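Local coordinates for protein pyridoxine 4-oxidase (Mesorhizobium loti, PDB 4HA6) that catalyses the FAD-dependent oxidation of pyridoxine at its 4-hydroxymethyl group, as a flavoenzyme of the GMC oxidoreductase family, at residues 288-292 with 481-487; 95-99 with 328-332. All blocks are in the same frame, centred on the assembly; numbering follows the deposited sequence.

Contact 1: 288-292 with 481-487; sequences NLQDH and MPNLTAG
Gln-290 reaches across to 481-487 with both ends of its carboxamide. Gln-290 OE1 accepts the backbone N-H of Leu-484, N to O 3.1 Å, the N-H lying well above the plane of the side-chain carbonyl. Gln-290 NE2 gives one hydrogen to the carbonyl O of Pro-482 (3.1 Å) and the other to the O of Asn-288 in its own segment (3.2 Å), with both acceptors close to the amide plane. Three bonds thus fix the rotation of the amide, and glutamine suits the place because it offers both a donor and an acceptor to the backbone of two irregular loops. A leucine here would probably leave the N-H of Leu-484 and the carbonyl of Pro-482 without these mates and let the two loops shift against each other.

Packing is tightest at the other end. Leu-484 lays its CG over one face of the His-292 ring, 3.6 Å from the centroid, a CH-pi contact displaced toward the ring's rim, while Leu-484 CD2 rests 3.5 Å from the O of Asp-291. In His-292, CG lies anti to the carbonyl carbon (chi1 -82°), which turns the ring toward 481-487 and brings His-292 CE1 in edge-on, 3.2 Å from the O of Thr-485. The imidazole nitrogens bond elsewhere, ND1 to His-446 and NE2 to the O of Thr-363. By contrast, the end at Asn-288 and Pro-482 is partly exposed and looser, and the Pro-482 ring points away from 288-292.

Through His-446, which lines the pyridoxamine pocket, His-292 stands in the second shell of the substrate site, where two loops pack together beside the active site of a GMC oxidoreductase.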
loop_
_atom_site.group_PDB
_atom_site.type_symbol
_atom_site.label_atom_id
_atom_site.label_comp_id
_atom_site.label_asym_id
_atom_site.label_seq_id
_atom_site.Cartn_x
_atom_site.Cartn_y
_atom_site.Cartn_z
ATOM N N ASN A 288 15.605 3.384 0.162
ATOM C CA ASN A 288 14.909 2.099 0.392
ATOM C C ASN A 288 13.476 2.116 -0.169
ATOM O O ASN A 288 12.641 1.287 0.222
ATOM C CB ASN A 288 14.920 1.727 1.907
ATOM C CG ASN A 288 14.334 0.320 2.223
ATOM O OD1 ASN A 288 13.353 0.172 3.000
ATOM N ND2 ASN A 288 14.944 -0.708 1.644
ATOM N N LEU A 289 13.177 3.051 -1.076
ATOM C CA LEU A 289 11.822 3.131 -1.648
ATOM C C LEU A 289 11.483 1.874 -2.444
ATOM O O LEU A 289 12.223 1.496 -3.365
ATOM C CB LEU A 289 11.645 4.356 -2.554
ATOM C CG LEU A 289 10.360 4.346 -3.419
ATOM C CD1 LEU A 289 9.141 4.523 -2.547
ATOM C CD2 LEU A 289 10.356 5.410 -4.541
ATOM N N GLN A 290 10.361 1.243 -2.098
ATOM C CA GLN A 290 9.885 0.054 -2.819
ATOM C C GLN A 290 8.451 0.231 -3.303
ATOM O O GLN A 290 7.692 1.000 -2.725
ATOM C CB GLN A 290 9.944 -1.172 -1.903
ATOM C CG GLN A 290 11.351 -1.538 -1.471
ATOM C CD GLN A 290 11.348 -2.361 -0.205
ATOM O OE1 GLN A 290 10.897 -3.511 -0.203
ATOM N NE2 GLN A 290 11.802 -1.757 0.896
ATOM N N ASP A 291 8.071 -0.524 -4.330
ATOM C CA ASP A 291 6.694 -0.532 -4.815
ATOM C C ASP A 291 6.482 -1.842 -5.570
ATOM O O ASP A 291 7.454 -2.507 -5.953
ATOM C CB ASP A 291 6.435 0.676 -5.722
ATOM C CG ASP A 291 5.005 0.716 -6.286
ATOM O OD1 ASP A 291 4.051 0.253 -5.603
ATOM O OD2 ASP A 291 4.840 1.237 -7.421
ATOM N N HIS A 292 5.222 -2.239 -5.743
ATOM C CA HIS A 292 4.905 -3.427 -6.548
ATOM C C HIS A 292 4.557 -2.952 -7.950
ATOM O O HIS A 292 4.022 -1.855 -8.113
ATOM C CB HIS A 292 3.698 -4.185 -5.981
ATOM C CG HIS A 292 4.013 -5.112 -4.847
ATOM N ND1 HIS A 292 3.319 -5.085 -3.656
ATOM C CD2 HIS A 292 4.910 -6.122 -4.736
ATOM C CE1 HIS A 292 3.790 -6.023 -2.849
ATOM N NE2 HIS A 292 4.757 -6.665 -3.483
ATOM N N MET A 481 8.259 0.362 6.669
ATOM C CA MET A 481 8.370 -1.032 6.226
ATOM C C MET A 481 9.771 -1.342 5.719
ATOM O O MET A 481 10.228 -0.721 4.756
ATOM C CB MET A 481 7.355 -1.330 5.109
ATOM C CG MET A 481 5.904 -1.104 5.544
ATOM S SD MET A 481 4.678 -1.334 4.220
ATOM C CE MET A 481 4.967 -3.083 3.814
ATOM N N PRO A 482 10.469 -2.283 6.379
ATOM C CA PRO A 482 11.796 -2.694 5.897
ATOM C C PRO A 482 11.695 -3.248 4.485
ATOM O O PRO A 482 12.544 -2.956 3.641
ATOM C CB PRO A 482 12.206 -3.800 6.886
ATOM C CG PRO A 482 11.478 -3.404 8.186
ATOM C CD PRO A 482 10.143 -2.881 7.694
ATOM N N ASN A 483 10.650 -4.032 4.244
ATOM C CA ASN A 483 10.392 -4.582 2.925
ATOM C C ASN A 483 8.895 -4.785 2.694
ATOM O O ASN A 483 8.121 -4.988 3.631
ATOM C CB ASN A 483 11.126 -5.915 2.737
ATOM C CG ASN A 483 10.829 -6.902 3.857
ATOM O OD1 ASN A 483 11.610 -7.041 4.795
ATOM N ND2 ASN A 483 9.681 -7.576 3.774
ATOM N N LEU A 484 8.518 -4.719 1.427
ATOM C CA LEU A 484 7.200 -5.076 0.942
ATOM C C LEU A 484 6.739 -6.436 1.465
ATOM O O LEU A 484 7.534 -7.382 1.522
ATOM C CB LEU A 484 7.301 -5.169 -0.573
ATOM C CG LEU A 484 6.523 -4.314 -1.575
ATOM C CD1 LEU A 484 5.768 -3.152 -0.952
ATOM C CD2 LEU A 484 7.456 -3.846 -2.687
ATOM N N THR A 485 5.457 -6.539 1.834
ATOM C CA THR A 485 4.815 -7.850 1.983
ATOM C C THR A 485 4.619 -8.411 0.592
ATOM O O THR A 485 4.835 -7.699 -0.387
ATOM C CB THR A 485 3.461 -7.733 2.667
ATOM O OG1 THR A 485 2.670 -6.756 1.975
ATOM C CG2 THR A 485 3.664 -7.277 4.110
ATOM N N ALA A 486 4.206 -9.672 0.481
ATOM C CA ALA A 486 4.055 -10.287 -0.846
ATOM C C ALA A 486 2.984 -9.615 -1.720
ATOM O O ALA A 486 3.101 -9.583 -2.953
ATOM C CB ALA A 486 3.779 -11.804 -0.723
ATOM N N GLY A 487 1.931 -9.102 -1.087
ATOM C CA GLY A 487 0.798 -8.554 -1.817
ATOM C C GLY A 487 0.466 -7.165 -1.290
ATOM O O GLY A 487 1.312 -6.509 -0.688
#

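Contact 2: 95-99 with 328-332; sequences GHPSD and AGQPE
His-96 and Asp-99 form a capping box at the start of helix 97-107, and Gln-330 packs against it from the 328-332 loop. The N-H of His-96 bonds to Asp-99 OD2, and His-96 ND1, at the N-cap, accepts the N-H of Ser-98, so residues with side-chain acceptors suit both positions.

Gln-330 lies across this turn. Its CA sits over the centre of the His-96 ring in a CH-pi contact, 3.7 Å from the centroid, while Pro-97 CD covers the opposite face. Farther out, Gln-330 CB comes 3.8 Å from His-96 ND1, and Gln-330 CG lies 3.9 Å from both His-96 ND1 and Asp-99 OD1, to one side of the pair. With CG anti to the backbone N (chi1 -172°) and the chain extended beyond it, the amide is carried past the ring to the helix's first turn, where Gln-330 CD lies 3.7 Å from Ser-98 CB. A glutamine is long enough for this span and ends in a neutral donor. Asp-99 is gripped further by the N-H of Ala-486 on OD2 and by His-364 on OD1. At the tip, Gln-330 NE2 donates to Asp-99 OD1 at 2.8 Å, nearly along the carboxylate C-O axis.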
loop_
_atom_site.group_PDB
_atom_site.type_symbol
_atom_site.label_atom_id
_atom_site.label_comp_id
_atom_site.label_asym_id
_atom_site.label_seq_id
_atom_site.Cartn_x
_atom_site.Cartn_y
_atom_site.Cartn_z
ATOM N N GLY A 95 -0.236 -10.574 4.183
ATOM C CA GLY A 95 1.124 -10.857 3.775
ATOM C C GLY A 95 1.426 -12.282 4.206
ATOM O O GLY A 95 0.568 -12.936 4.806
ATOM N N HIS A 96 2.629 -12.763 3.895
ATOM C CA HIS A 96 3.052 -14.119 4.241
ATOM C C HIS A 96 4.013 -14.051 5.420
ATOM O O HIS A 96 4.812 -13.118 5.500
ATOM C CB HIS A 96 3.753 -14.744 3.035
ATOM C CG HIS A 96 4.201 -16.154 3.256
ATOM N ND1 HIS A 96 5.450 -16.469 3.748
ATOM C CD2 HIS A 96 3.567 -17.334 3.054
ATOM C CE1 HIS A 96 5.571 -17.782 3.829
ATOM N NE2 HIS A 96 4.439 -18.330 3.422
ATOM N N PRO A 97 3.944 -15.027 6.342
ATOM C CA PRO A 97 4.790 -15.026 7.549
ATOM C C PRO A 97 6.269 -14.733 7.280
ATOM O O PRO A 97 6.904 -14.014 8.065
ATOM C CB PRO A 97 4.647 -16.458 8.069
ATOM C CG PRO A 97 3.215 -16.819 7.708
ATOM C CD PRO A 97 2.989 -16.158 6.337
ATOM N N SER A 98 6.809 -15.282 6.194
ATOM C CA SER A 98 8.204 -15.042 5.839
ATOM C C SER A 98 8.483 -13.562 5.528
ATOM O O SER A 98 9.613 -13.091 5.731
ATOM C CB SER A 98 8.620 -15.922 4.666
ATOM O OG SER A 98 8.573 -17.298 5.015
ATOM N N ASP A 99 7.469 -12.839 5.038
ATOM C CA ASP A 99 7.616 -11.398 4.774
ATOM C C ASP A 99 8.019 -10.700 6.061
ATOM O O ASP A 99 8.845 -9.787 6.067
ATOM C CB ASP A 99 6.298 -10.754 4.317
ATOM C CG ASP A 99 5.764 -11.317 3.015
ATOM O OD1 ASP A 99 6.514 -12.003 2.289
ATOM O OD2 ASP A 99 4.576 -11.034 2.699
ATOM N N ALA A 328 4.796 -24.882 -2.368
ATOM C CA ALA A 328 4.221 -24.058 -1.311
ATOM C C ALA A 328 5.235 -23.022 -0.828
ATOM O O ALA A 328 6.358 -22.938 -1.355
ATOM C CB ALA A 328 3.773 -24.944 -0.153
ATOM N N GLY A 329 4.844 -22.236 0.173
ATOM C CA GLY A 329 5.788 -21.347 0.837
ATOM C C GLY A 329 5.573 -19.880 0.531
ATOM O O GLY A 329 4.441 -19.454 0.260
ATOM N N GLN A 330 6.655 -19.103 0.564
ATOM C CA GLN A 330 6.563 -17.664 0.328
ATOM C C GLN A 330 6.363 -17.357 -1.149
ATOM O O GLN A 330 7.075 -17.904 -1.995
ATOM C CB GLN A 330 7.815 -16.956 0.813
ATOM C CG GLN A 330 7.681 -15.447 0.762
ATOM C CD GLN A 330 8.941 -14.764 1.186
ATOM O OE1 GLN A 330 10.024 -15.277 0.924
ATOM N NE2 GLN A 330 8.821 -13.599 1.853
ATOM N N PRO A 331 5.376 -16.503 -1.472
ATOM C CA PRO A 331 5.146 -16.207 -2.895
ATOM C C PRO A 331 6.372 -15.583 -3.544
ATOM O O PRO A 331 7.156 -14.924 -2.852
ATOM C CB PRO A 331 4.011 -15.174 -2.868
ATOM C CG PRO A 331 3.278 -15.415 -1.561
ATOM C CD PRO A 331 4.337 -15.925 -0.591
ATOM N N GLU A 332 6.527 -15.789 -4.852
ATOM C CA GLU A 332 7.557 -15.092 -5.624
ATOM C C GLU A 332 6.931 -14.282 -6.761
ATOM O O GLU A 332 7.456 -13.240 -7.156
ATOM C CB GLU A 332 8.575 -16.080 -6.206
ATOM C CG GLU A 332 9.263 -16.935 -5.173
ATOM C CD GLU A 332 10.278 -17.865 -5.801
ATOM O OE1 GLU A 332 9.886 -18.683 -6.673
ATOM O OE2 GLU A 332 11.467 -17.763 -5.425
#

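The two contacts interlock along the chain, in the order 95-99, 288-292, 328-332 and 481-487, so each pairs segments separated by about two hundred residues. Their centres lie 13 Å apart, and they meet directly where the start of helix 97-107 abuts the loop between strand 473-475 and helix 490-506. Asn-483 ND2 lies 3.3 Å from Asp-99 O, a probable hydrogen bond, and Ala-486 CB packs 3.7 Å from Pro-331 CG. The antiparallel sheet is shared as well: strand 293-302 follows directly on 288-292, and strand 333-338 on the loop 328-332. Together they tie early and late parts of the chain to this sheet, contact 1 lying nearer the bound pyridoxamine.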